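Nicotinate-nucleotide pyrophosphorylase (Ehrlichia chaffeensis, PDB 3L0G) probably converts quinolinate and phosphoribosyl pyrophosphate into nicotinate mononucleotide, releasing carbon dioxide and pyrophosphate, as a step of NAD(+) biosynthesis. Local coordinates at residues 68-73 against 90-95; 123-128 against 283-288; 127-132 against 163-168; 134-139 against 260-265. One frame throughout, in Å; residues are numbered along the deposited sequence.

Contact 1: residues 68-73 against 90-95; sequences CGIPIL and KKDGDI
Asp92 plants its carboxylate at the start of helix 70-79, where each oxygen takes one backbone N-H. Gly69 N binds OD2 of Asp92 at 2.9 Å in a nearly straight bond (168° at the hydrogen), while Ile70 N binds OD1 of Asp92 at 2.8 Å. Both oxygens are met on their syn side, the Gly69 donor being the more tilted from the carboxylate plane, and two bonds from neighbouring amides fix the group's rotation. A chi1 of -82°, with CG trans to the carbonyl carbon, carries the group across to the helix. Gly69 occupies the N-cap position with phi 105°, a backbone shape suited to a residue without CB. This is the tight half of the contact: Ile70 CB lies 3.2 Å from Asp92 OD1, and Pro71 CD approaches Asp92 OD2 to 3.3 Å. Cys68 SG stays 3.8 Å from the same OD2, which has a further hydrogen bond to Tyr163 of helix 158-167. The other half is looser. Ile70 CG1 rests 3.7 Å from Lys90 O, the end of the Lys90 side chain leads away from the helix, and Lys91 is modelled only to CB. The loop is stiffened by its own bonds, Asp94 N to Lys91 O and Lys91 N to Asp94 OD2 (2.7 Å). The arrangement is a type II beta turn, Lys91 to Asp94 with Gly93 in its third place, whose second residue offers a carboxylate to the amides of the N-cap residue and first residue of a helix in the N-terminal domain.

Contact 2: residues 123-128 against 283-288; sequences IQHASG and NSFQNK
This is a helix-to-loop contact across the two halves of the chain: Gln124, His125 and Gly128 of helix 116-139 receive Phe285, Asn287 and Lys288 of the segment leading into strand 290-294. Lys288 N donates to Gln124 O over 3.3 Å. That carbonyl also accepts the helical bond from Gly128 N, and the two donors come from opposite faces of its plane. Asn287 CA adds a CA-H...O contact of 3.5 Å to Gln124 O. Gly128 offers a bare patch of helix, its CA 3.4 Å from Gln286 O. Phe285 enters beside it, its CG set between backbone N and carbonyl carbon (chi1 62°). Its edge points at the face of the His125 ring in a T-shaped pair, centroids 5.3 Å apart and planes at 87°, with CZ 3.8 Å from His125 CE1. His125 NE2 is bound to Asp161. One water bonds His125 ND1 and weakly reaches Asn287 OD1; another donates to Gly128 O and Gln286 O. Asn287 N donates to Ser284 OG of the second subunit, whose Asn287 N returns the bond. Gln124 O, Gly128 O and Gln286 O are thus satisfied, while a histidine held at both nitrogens faces the aromatic edge.

Contact 3: residues 127-132 against 163-168; sequences SGIASI and YSVCIG
Two helices of the chain's core pack here, Ile129 and Ala130 of helix 116-139 against Ser164, Val165 and Gly168 at the end of helix 158-167. Their short segments run in roughly the same direction, crossing at -43° with axes only 7.4 Å apart. Small residues permit such closeness. Ala130 turns its backbone to the partner, with CA 3.3 Å from Ser164 O, and its CB lies 3.5 Å from that same oxygen. The carbonyl Ser164 O, which also receives the helical bond from Gly168 N, thereby takes a CA-H...O contact from across the interface. A second one runs the other way, Gly168 CA to Ala130 O at 3.5 Å. Where a CB on Gly168 would point, Ala130 O already lies, and the absence of a side chain lets the helix end settle against it. Alongside, Ile129 contributes one branch: CG2, trans to its backbone N, touches Val165 CG2 at 3.6 Å and Ser164 CB at 3.7 Å. Ser164 thus meets the isoleucine with its carbon, its hydroxyl being engaged by Leu160 O one turn back. Ala130 CB and Ile167 CG2, 4.2 Å apart, close the interface more loosely. No conventional hydrogen bond joins the segments. Phe285, from the loop before strand 290-294, packs on Ile129, and Val66 of strand 65-66 on Ala130. Backbone-to-backbone contact through alanine and glycine, with reciprocal CA-H...O contacts, is the pattern of close helix-helix packing, here pairing helix 116-139, which also packs on the N-terminal part of the chain (Cys68, Val66), with one belonging to the C-terminal half.

Contact 4: residues 134-139 against 260-265; sequences RQFVDE and VNIRNV
The C-terminal part of helix 116-139 approaches the beginning of helix 262-269 without any main-chain bond between them; the nearest CA atoms, Phe136 and Ile262, are 6.4 Å apart. The lead-in from Val260 is extended, and Asn264 N bonds back to Asn261 O. Phe136 and Ile262 carry the contact between them. CG of Phe136 is trans to the carbonyl carbon (chi1 -78°), which swings the ring toward the other segment. Ile262 CD1 sits over one face, 4.0 Å from the ring centroid and 14° off the normal, a CH-pi contact offset toward the rim. At the ring edge, near its plane, Phe136 CE1 lies 3.5 Å from Val260 O. Val265 CG1 reaches Phe136 CD1 at 3.8 Å, coming obliquely. Helix 262-269 connects the neighbouring parallel strands 253-257 and 275-277, so this is the helix of a beta-alpha-beta crossover in the C-terminal barrel domain, and Phe136 enters beside it to touch Ile147 of strand 146-148 and Ile281 as well. Just before Val260, Cys259 is joined by a disulfide to Cys280, past the second strand of that unit. Around the aromatic core the contact becomes more polar. CG of Glu139, anti to the backbone N (chi1 179°), lies 3.7 Å from Val265 CG1; the bend at chi2 then turns the carboxylate. A water links it to the other segment, donating to Glu139 OE2 at 2.6 Å and to Ile262 O at 2.8 Å. Gln135, an exposed residue, stretches its extended chain across Ile262 at about a right angle, OE1 lying 3.8 Å from Ile262 CG1.

How the contacts relate
Contacts 2, 3 and 4 follow one another along helix 116-139, and contact 1 flanks the first two. Contacts 2 and 3 share Ser127 and Gly128 and meet where Phe285 CZ lies 3.4 Å from Ile129 CG1. Contact 1 is tied to both: Ser127 OG and Cys68 N are 2.9 Å apart, and Tyr163 OH and Asp92 OD2 2.6 Å. Contact 4 is farther off, its centre about 22 Å from that of contact 1, yet Gly168 O and Arg134 NE, 3.0 Å apart, bring it against contact 3. Contacts 1 to 3 lie where the N-terminal part of the chain meets the C-terminal barrel domain. As in relatives, the active site probably lies at the C-terminal ends of the barrel strands, completed by a neighbouring subunit.

Contact 1: residues 68-73 against 90-95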
loop_
_atom_site.group_PDB
_atom_site.type_symbol
_atom_site.label_atom_id
_atom_site.label_comp_id
_atom_site.label_asym_id
_atom_site.label_seq_id
_atom_site.Cartn_x
_atom_site.Cartn_y
_atom_site.Cartn_z
ATOM N N CYS C 68 17.794 8.346 -12.667
ATOM C CA CYS C 68 16.985 8.249 -11.439
ATOM C C CYS C 68 15.894 7.189 -11.599
ATOM O O CYS C 68 15.289 7.073 -12.656
ATOM C CB CYS C 68 16.378 9.596 -11.090
ATOM S SG CYS C 68 15.809 9.720 -9.336
ATOM N N GLY C 69 15.661 6.406 -10.555
ATOM C CA GLY C 69 14.621 5.375 -10.566
ATOM C C GLY C 69 15.153 3.970 -10.710
ATOM O O GLY C 69 14.366 3.033 -10.842
ATOM N N ILE C 70 16.483 3.804 -10.714
ATOM C CA ILE C 70 17.071 2.460 -10.838
ATOM C C ILE C 70 16.623 1.482 -9.740
ATOM O O ILE C 70 16.387 0.296 -10.038
ATOM C CB ILE C 70 18.611 2.482 -10.934
ATOM C CG1 ILE C 70 19.070 3.164 -12.203
ATOM C CG2 ILE C 70 19.178 1.050 -10.943
ATOM C CD1 ILE C 70 18.791 2.326 -13.462
ATOM N N PRO C 71 16.487 1.949 -8.473
ATOM C CA PRO C 71 15.995 0.966 -7.463
ATOM C C PRO C 71 14.599 0.405 -7.768
ATOM O O PRO C 71 14.291 -0.709 -7.379
ATOM C CB PRO C 71 16.023 1.760 -6.139
ATOM C CG PRO C 71 17.132 2.852 -6.382
ATOM C CD PRO C 71 16.900 3.228 -7.853
ATOM N N ILE C 72 13.776 1.145 -8.504
ATOM C CA ILE C 72 12.463 0.656 -8.869
ATOM C C ILE C 72 12.582 -0.444 -9.911
ATOM O O ILE C 72 11.932 -1.479 -9.816
ATOM C CB ILE C 72 11.578 1.781 -9.406
ATOM C CG1 ILE C 72 11.155 2.653 -8.236
ATOM C CG2 ILE C 72 10.366 1.196 -10.116
ATOM C CD1 ILE C 72 10.864 4.097 -8.597
ATOM N N LEU C 73 13.431 -0.200 -10.897
ATOM C CA LEU C 73 13.747 -1.172 -11.908
ATOM C C LEU C 73 14.301 -2.448 -11.253
ATOM O O LEU C 73 13.893 -3.556 -11.604
ATOM C CB LEU C 73 14.770 -0.559 -12.869
ATOM C CG LEU C 73 15.286 -1.480 -13.966
ATOM C CD1 LEU C 73 15.743 -0.669 -15.215
ATOM C CD2 LEU C 73 16.401 -2.396 -13.430
ATOM N N LYS C 90 24.525 1.781 -14.462
ATOM C CA LYS C 90 24.517 3.122 -13.939
ATOM C C LYS C 90 23.641 3.152 -12.671
ATOM O O LYS C 90 22.658 2.422 -12.573
ATOM C CB LYS C 90 24.018 4.097 -15.024
ATOM C CG LYS C 90 24.959 4.228 -16.241
ATOM C CD LYS C 90 26.239 4.979 -15.934
ATOM C CE LYS C 90 27.219 4.988 -17.126
ATOM N NZ LYS C 90 27.986 3.673 -17.225
ATOM N N LYS C 91 24.025 3.955 -11.693
ATOM C CA LYS C 91 23.261 4.121 -10.456
ATOM C C LYS C 91 22.588 5.488 -10.445
ATOM O O LYS C 91 22.977 6.411 -11.184
ATOM C CB LYS C 91 24.185 4.008 -9.215
ATOM N N ASP C 92 21.610 5.627 -9.560
ATOM C CA ASP C 92 20.933 6.895 -9.387
ATOM C C ASP C 92 21.905 8.030 -9.039
ATOM O O ASP C 92 22.752 7.901 -8.166
ATOM C CB ASP C 92 19.825 6.766 -8.338
ATOM C CG ASP C 92 18.533 6.179 -8.914
ATOM O OD1 ASP C 92 18.568 5.476 -9.953
ATOM O OD2 ASP C 92 17.463 6.437 -8.326
ATOM N N GLY C 93 21.786 9.133 -9.764
ATOM C CA GLY C 93 22.674 10.273 -9.583
ATOM C C GLY C 93 23.821 10.312 -10.580
ATOM O O GLY C 93 24.468 11.357 -10.724
ATOM N N ASP C 94 24.100 9.191 -11.259
ATOM C CA ASP C 94 25.046 9.208 -12.394
ATOM C C ASP C 94 24.526 10.114 -13.510
ATOM O O ASP C 94 23.317 10.132 -13.834
ATOM C CB ASP C 94 25.272 7.826 -12.968
ATOM C CG ASP C 94 26.071 6.914 -12.039
ATOM O OD1 ASP C 94 26.756 7.392 -11.118
ATOM O OD2 ASP C 94 25.999 5.686 -12.240
ATOM N N ILE C 95 25.443 10.892 -14.071
ATOM C CA ILE C 95 25.160 11.728 -15.205
ATOM C C ILE C 95 25.718 10.991 -16.421
ATOM O O ILE C 95 26.898 10.604 -16.445
ATOM C CB ILE C 95 25.760 13.166 -15.020
ATOM C CG1 ILE C 95 25.086 13.827 -13.804
ATOM C CG2 ILE C 95 25.574 14.011 -16.311
ATOM C CD1 ILE C 95 25.515 15.301 -13.459
#

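Contact 2: residues 123-128 against 283-288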
loop_
_atom_site.group_PDB
_atom_site.type_symbol
_atom_site.label_atom_id
_atom_site.label_comp_id
_atom_site.label_asym_id
_atom_site.label_seq_id
_atom_site.Cartn_x
_atom_site.Cartn_y
_atom_site.Cartn_z
ATOM N N ILE C 123 11.219 5.277 -14.693
ATOM C CA ILE C 123 12.566 5.841 -14.820
ATOM C C ILE C 123 12.558 7.094 -15.681
ATOM O O ILE C 123 13.319 8.024 -15.438
ATOM C CB ILE C 123 13.608 4.819 -15.308
ATOM C CG1 ILE C 123 13.320 4.343 -16.731
ATOM C CG2 ILE C 123 13.687 3.650 -14.316
ATOM C CD1 ILE C 123 14.275 3.291 -17.201
ATOM N N GLN C 124 11.664 7.139 -16.665
ATOM C CA GLN C 124 11.507 8.335 -17.472
ATOM C C GLN C 124 10.975 9.527 -16.623
ATOM O O GLN C 124 11.403 10.664 -16.809
ATOM C CB GLN C 124 10.565 8.064 -18.657
ATOM C CG GLN C 124 11.105 7.101 -19.717
ATOM C CD GLN C 124 10.149 7.001 -20.925
ATOM O OE1 GLN C 124 10.311 7.692 -21.911
ATOM N NE2 GLN C 124 9.145 6.205 -20.809
ATOM N N HIS C 125 10.022 9.265 -15.732
ATOM C CA HIS C 125 9.522 10.286 -14.801
ATOM C C HIS C 125 10.612 10.705 -13.812
ATOM O O HIS C 125 10.959 11.913 -13.706
ATOM C CB HIS C 125 8.351 9.696 -14.046
ATOM C CG HIS C 125 7.724 10.602 -13.029
ATOM N ND1 HIS C 125 6.528 11.246 -13.255
ATOM C CD2 HIS C 125 8.092 10.918 -11.761
ATOM C CE1 HIS C 125 6.197 11.933 -12.168
ATOM N NE2 HIS C 125 7.136 11.760 -11.259
ATOM N N ALA C 126 11.171 9.718 -13.097
ATOM C CA ALA C 126 12.172 10.005 -12.070
ATOM C C ALA C 126 13.374 10.710 -12.689
ATOM O O ALA C 126 13.868 11.669 -12.120
ATOM C CB ALA C 126 12.604 8.726 -11.295
ATOM N N SER C 127 13.841 10.245 -13.856
ATOM C CA SER C 127 14.999 10.857 -14.492
ATOM C C SER C 127 14.689 12.272 -15.018
ATOM O O SER C 127 15.571 13.152 -15.024
ATOM C CB SER C 127 15.581 9.951 -15.600
ATOM O OG SER C 127 16.231 8.814 -15.037
ATOM N N GLY C 128 13.450 12.501 -15.453
ATOM C CA GLY C 128 13.040 13.855 -15.854
ATOM C C GLY C 128 13.148 14.843 -14.706
ATOM O O GLY C 128 13.672 15.940 -14.859
ATOM N N ASN C 283 6.417 19.101 -11.281
ATOM C CA ASN C 283 5.299 19.068 -12.196
ATOM C C ASN C 283 5.718 19.892 -13.425
ATOM O O ASN C 283 6.699 20.666 -13.364
ATOM C CB ASN C 283 4.011 19.553 -11.502
ATOM C CG ASN C 283 4.015 21.015 -11.219
ATOM O OD1 ASN C 283 3.935 21.821 -12.143
ATOM N ND2 ASN C 283 4.136 21.388 -9.933
ATOM N N SER C 284 5.069 19.689 -14.558
ATOM C CA SER C 284 5.386 20.486 -15.760
ATOM C C SER C 284 6.852 20.393 -16.239
ATOM O O SER C 284 7.405 21.365 -16.710
ATOM C CB SER C 284 5.061 21.977 -15.503
ATOM O OG SER C 284 3.726 22.142 -15.048
ATOM N N PHE C 285 7.465 19.239 -16.087
ATOM C CA PHE C 285 8.834 18.990 -16.539
ATOM C C PHE C 285 8.781 17.948 -17.668
ATOM O O PHE C 285 7.781 17.231 -17.828
ATOM C CB PHE C 285 9.659 18.450 -15.376
ATOM C CG PHE C 285 9.148 17.144 -14.870
ATOM C CD1 PHE C 285 9.569 15.977 -15.443
ATOM C CD2 PHE C 285 8.171 17.091 -13.878
ATOM C CE1 PHE C 285 9.046 14.749 -15.030
ATOM C CE2 PHE C 285 7.665 15.865 -13.449
ATOM C CZ PHE C 285 8.105 14.698 -14.046
ATOM N N GLN C 286 9.873 17.826 -18.403
ATOM C CA GLN C 286 9.974 16.847 -19.503
ATOM C C GLN C 286 10.469 15.501 -19.012
ATOM O O GLN C 286 11.539 15.435 -18.453
ATOM C CB GLN C 286 10.967 17.339 -20.533
ATOM C CG GLN C 286 10.608 18.627 -21.167
ATOM C CD GLN C 286 9.347 18.477 -21.990
ATOM O OE1 GLN C 286 9.275 17.610 -22.877
ATOM N NE2 GLN C 286 8.319 19.293 -21.669
ATOM N N ASN C 287 9.717 14.428 -19.255
ATOM C CA ASN C 287 10.232 13.075 -19.066
ATOM C C ASN C 287 11.434 12.903 -19.996
ATOM O O ASN C 287 11.459 13.486 -21.082
ATOM C CB ASN C 287 9.186 12.006 -19.430
ATOM C CG ASN C 287 8.229 11.688 -18.299
ATOM O OD1 ASN C 287 7.553 10.622 -18.294
ATOM N ND2 ASN C 287 8.159 12.578 -17.328
ATOM N N LYS C 288 12.416 12.112 -19.571
ATOM C CA LYS C 288 13.526 11.727 -20.436
ATOM C C LYS C 288 13.145 10.506 -21.265
ATOM O O LYS C 288 12.311 9.678 -20.876
ATOM C CB LYS C 288 14.776 11.447 -19.621
ATOM C CG LYS C 288 15.334 12.683 -18.930
ATOM C CD LYS C 288 15.698 13.740 -19.968
ATOM C CE LYS C 288 16.624 14.770 -19.419
ATOM N NZ LYS C 288 16.907 15.811 -20.443
HETATM O O HOH W 1 5.327 10.890 -15.681
HETATM O O HOH W 2 13.591 16.885 -17.407
#

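Contact 3: residues 127-132 against 163-168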
loop_
_atom_site.group_PDB
_atom_site.type_symbol
_atom_site.label_atom_id
_atom_site.label_comp_id
_atom_site.label_asym_id
_atom_site.label_seq_id
_atom_site.Cartn_x
_atom_site.Cartn_y
_atom_site.Cartn_z
ATOM N N SER C 127 13.841 10.245 -13.856
ATOM C CA SER C 127 14.999 10.857 -14.492
ATOM C C SER C 127 14.689 12.272 -15.018
ATOM O O SER C 127 15.571 13.152 -15.024
ATOM C CB SER C 127 15.581 9.951 -15.600
ATOM O OG SER C 127 16.231 8.814 -15.037
ATOM N N GLY C 128 13.450 12.501 -15.453
ATOM C CA GLY C 128 13.040 13.855 -15.854
ATOM C C GLY C 128 13.148 14.843 -14.706
ATOM O O GLY C 128 13.672 15.940 -14.859
ATOM N N ILE C 129 12.681 14.452 -13.534
ATOM C CA ILE C 129 12.819 15.319 -12.349
ATOM C C ILE C 129 14.286 15.525 -11.924
ATOM O O ILE C 129 14.727 16.641 -11.707
ATOM C CB ILE C 129 11.978 14.782 -11.206
ATOM C CG1 ILE C 129 10.494 14.849 -11.605
ATOM C CG2 ILE C 129 12.251 15.562 -9.902
ATOM C CD1 ILE C 129 9.524 14.113 -10.621
ATOM N N ALA C 130 15.057 14.453 -11.851
ATOM C CA ALA C 130 16.451 14.559 -11.425
ATOM C C ALA C 130 17.206 15.450 -12.406
ATOM O O ALA C 130 17.987 16.276 -11.992
ATOM C CB ALA C 130 17.101 13.185 -11.336
ATOM N N SER C 131 16.929 15.308 -13.704
ATOM C CA SER C 131 17.625 16.089 -14.715
ATOM C C SER C 131 17.238 17.576 -14.702
ATOM O O SER C 131 18.114 18.434 -14.804
ATOM C CB SER C 131 17.404 15.490 -16.102
ATOM O OG SER C 131 17.742 14.100 -16.113
ATOM N N ILE C 132 15.954 17.914 -14.560
ATOM C CA ILE C 132 15.606 19.356 -14.521
ATOM C C ILE C 132 16.190 20.007 -13.232
ATOM O O ILE C 132 16.705 21.130 -13.252
ATOM C CB ILE C 132 14.081 19.629 -14.723
ATOM C CG1 ILE C 132 13.823 21.120 -14.958
ATOM C CG2 ILE C 132 13.268 19.175 -13.533
ATOM C CD1 ILE C 132 14.663 21.727 -16.118
ATOM N N TYR C 163 12.392 12.457 -3.708
ATOM C CA TYR C 163 13.613 11.666 -3.851
ATOM C C TYR C 163 14.413 12.038 -5.123
ATOM O O TYR C 163 15.644 12.099 -5.119
ATOM C CB TYR C 163 13.239 10.166 -3.903
ATOM C CG TYR C 163 14.360 9.248 -4.369
ATOM C CD1 TYR C 163 15.378 8.845 -3.501
ATOM C CD2 TYR C 163 14.396 8.760 -5.657
ATOM C CE1 TYR C 163 16.417 7.994 -3.941
ATOM C CE2 TYR C 163 15.435 7.903 -6.094
ATOM C CZ TYR C 163 16.429 7.535 -5.242
ATOM O OH TYR C 163 17.436 6.698 -5.715
ATOM N N SER C 164 13.695 12.266 -6.217
ATOM C CA SER C 164 14.338 12.502 -7.504
ATOM C C SER C 164 14.956 13.914 -7.546
ATOM O O SER C 164 16.029 14.128 -8.160
ATOM C CB SER C 164 13.337 12.292 -8.640
ATOM O OG SER C 164 12.752 10.993 -8.656
ATOM N N VAL C 165 14.306 14.872 -6.874
ATOM C CA VAL C 165 14.900 16.206 -6.657
ATOM C C VAL C 165 16.219 16.116 -5.863
ATOM O O VAL C 165 17.209 16.732 -6.243
ATOM C CB VAL C 165 13.914 17.177 -5.965
ATOM C CG1 VAL C 165 14.656 18.447 -5.471
ATOM C CG2 VAL C 165 12.763 17.532 -6.936
ATOM N N CYS C 166 16.249 15.319 -4.794
ATOM C CA CYS C 166 17.489 15.054 -4.073
ATOM C C CYS C 166 18.547 14.340 -4.937
ATOM O O CYS C 166 19.701 14.733 -4.924
ATOM C CB CYS C 166 17.222 14.333 -2.727
ATOM S SG CYS C 166 16.200 15.433 -1.569
ATOM N N ILE C 167 18.153 13.339 -5.720
ATOM C CA ILE C 167 19.092 12.722 -6.660
ATOM C C ILE C 167 19.719 13.770 -7.560
ATOM O O ILE C 167 20.910 13.676 -7.846
ATOM C CB ILE C 167 18.467 11.580 -7.516
ATOM C CG1 ILE C 167 18.039 10.427 -6.613
ATOM C CG2 ILE C 167 19.475 11.059 -8.594
ATOM C CD1 ILE C 167 19.147 9.924 -5.616
ATOM N N GLY C 168 18.938 14.777 -7.955
ATOM C CA GLY C 168 19.400 15.857 -8.842
ATOM C C GLY C 168 20.220 16.983 -8.219
ATOM O O GLY C 168 20.670 17.900 -8.945
#

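Contact 4: residues 134-139 against 260-265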
loop_
_atom_site.group_PDB
_atom_site.type_symbol
_atom_site.label_atom_id
_atom_site.label_comp_id
_atom_site.label_asym_id
_atom_site.label_seq_id
_atom_site.Cartn_x
_atom_site.Cartn_y
_atom_site.Cartn_z
ATOM N N ARG C 134 18.911 19.105 -11.605
ATOM C CA ARG C 134 20.342 19.259 -11.809
ATOM C C ARG C 134 20.620 20.509 -12.633
ATOM O O ARG C 134 21.537 21.286 -12.333
ATOM C CB ARG C 134 20.917 17.991 -12.449
ATOM C CG ARG C 134 22.408 18.028 -12.806
ATOM C CD ARG C 134 23.319 18.625 -11.739
ATOM N NE ARG C 134 23.271 17.958 -10.435
ATOM C CZ ARG C 134 24.112 18.235 -9.424
ATOM N NH1 ARG C 134 25.083 19.134 -9.573
ATOM N NH2 ARG C 134 24.015 17.595 -8.258
ATOM N N GLN C 135 19.794 20.751 -13.633
ATOM C CA GLN C 135 19.929 21.958 -14.415
ATOM C C GLN C 135 19.865 23.216 -13.543
ATOM O O GLN C 135 20.735 24.060 -13.668
ATOM C CB GLN C 135 18.883 21.998 -15.531
ATOM C CG GLN C 135 19.152 23.048 -16.557
ATOM C CD GLN C 135 18.147 23.032 -17.737
ATOM O OE1 GLN C 135 18.264 23.850 -18.650
ATOM N NE2 GLN C 135 17.198 22.100 -17.727
ATOM N N PHE C 136 18.845 23.323 -12.663
ATOM C CA PHE C 136 18.711 24.473 -11.776
ATOM C C PHE C 136 19.840 24.533 -10.784
ATOM O O PHE C 136 20.354 25.602 -10.516
ATOM C CB PHE C 136 17.359 24.507 -11.022
ATOM C CG PHE C 136 16.216 25.000 -11.864
ATOM C CD1 PHE C 136 15.903 26.353 -11.910
ATOM C CD2 PHE C 136 15.454 24.125 -12.589
ATOM C CE1 PHE C 136 14.876 26.812 -12.673
ATOM C CE2 PHE C 136 14.418 24.570 -13.378
ATOM C CZ PHE C 136 14.123 25.924 -13.431
ATOM N N VAL C 137 20.247 23.389 -10.258
ATOM C CA VAL C 137 21.388 23.337 -9.337
ATOM C C VAL C 137 22.681 23.879 -9.997
ATOM O O VAL C 137 23.374 24.710 -9.434
ATOM C CB VAL C 137 21.549 21.894 -8.789
ATOM C CG1 VAL C 137 22.785 21.754 -7.894
ATOM C CG2 VAL C 137 20.273 21.494 -8.027
ATOM N N ASP C 138 22.996 23.415 -11.195
ATOM C CA ASP C 138 24.193 23.892 -11.900
ATOM C C ASP C 138 24.232 25.394 -12.151
ATOM O O ASP C 138 25.266 25.992 -12.104
ATOM C CB ASP C 138 24.359 23.129 -13.228
ATOM C CG ASP C 138 24.839 21.706 -13.010
ATOM O OD1 ASP C 138 25.288 21.373 -11.892
ATOM O OD2 ASP C 138 24.789 20.911 -13.942
ATOM N N GLU C 139 23.081 25.982 -12.397
ATOM C CA GLU C 139 22.957 27.353 -12.800
ATOM C C GLU C 139 23.071 28.292 -11.616
ATOM O O GLU C 139 23.347 29.480 -11.809
ATOM C CB GLU C 139 21.618 27.517 -13.552
ATOM C CG GLU C 139 21.244 28.893 -14.060
ATOM C CD GLU C 139 22.269 29.478 -15.008
ATOM O OE1 GLU C 139 23.109 28.736 -15.573
ATOM O OE2 GLU C 139 22.220 30.694 -15.164
ATOM N N VAL C 260 10.397 29.683 -11.048
ATOM C CA VAL C 260 11.446 30.458 -11.687
ATOM C C VAL C 260 11.820 29.832 -13.030
ATOM O O VAL C 260 11.944 28.627 -13.125
ATOM C CB VAL C 260 12.720 30.442 -10.789
ATOM C CG1 VAL C 260 13.663 31.633 -11.130
ATOM C CG2 VAL C 260 12.342 30.453 -9.352
ATOM N N ASN C 261 12.012 30.647 -14.056
ATOM C CA ASN C 261 12.610 30.220 -15.335
ATOM C C ASN C 261 14.098 29.867 -15.130
ATOM O O ASN C 261 14.774 30.495 -14.320
ATOM C CB ASN C 261 12.489 31.384 -16.345
ATOM C CG ASN C 261 12.676 30.948 -17.805
ATOM O OD1 ASN C 261 11.748 31.056 -18.610
ATOM N ND2 ASN C 261 13.871 30.484 -18.156
ATOM N N ILE C 262 14.632 28.906 -15.879
ATOM C CA ILE C 262 16.077 28.623 -15.822
ATOM C C ILE C 262 16.949 29.864 -16.103
ATOM O O ILE C 262 18.058 30.000 -15.575
ATOM C CB ILE C 262 16.487 27.482 -16.792
ATOM C CG1 ILE C 262 17.910 26.996 -16.515
ATOM C CG2 ILE C 262 16.375 27.925 -18.258
ATOM C CD1 ILE C 262 18.110 26.480 -15.118
ATOM N N ARG C 263 16.451 30.765 -16.941
ATOM C CA ARG C 263 17.233 31.931 -17.364
ATOM C C ARG C 263 17.128 33.073 -16.358
ATOM O O ARG C 263 17.775 34.095 -16.549
ATOM C CB ARG C 263 16.805 32.418 -18.763
ATOM N N ASN C 264 16.320 32.919 -15.304
ATOM C CA ASN C 264 16.257 33.946 -14.279
ATOM C C ASN C 264 16.577 33.471 -12.845
ATOM O O ASN C 264 16.581 34.273 -11.908
ATOM C CB ASN C 264 14.941 34.745 -14.454
ATOM C CG ASN C 264 14.029 34.694 -13.264
ATOM O OD1 ASN C 264 13.258 33.731 -13.075
ATOM N ND2 ASN C 264 14.043 35.778 -12.476
ATOM N N VAL C 265 16.902 32.183 -12.674
ATOM C CA VAL C 265 17.176 31.636 -11.334
ATOM C C VAL C 265 18.528 32.112 -10.789
ATOM O O VAL C 265 18.626 32.426 -9.595
ATOM C CB VAL C 265 17.065 30.084 -11.280
ATOM C CG1 VAL C 265 18.166 29.397 -12.073
ATOM C CG2 VAL C 265 17.071 29.618 -9.863
HETATM O O HOH W 3 19.965 31.753 -14.518
#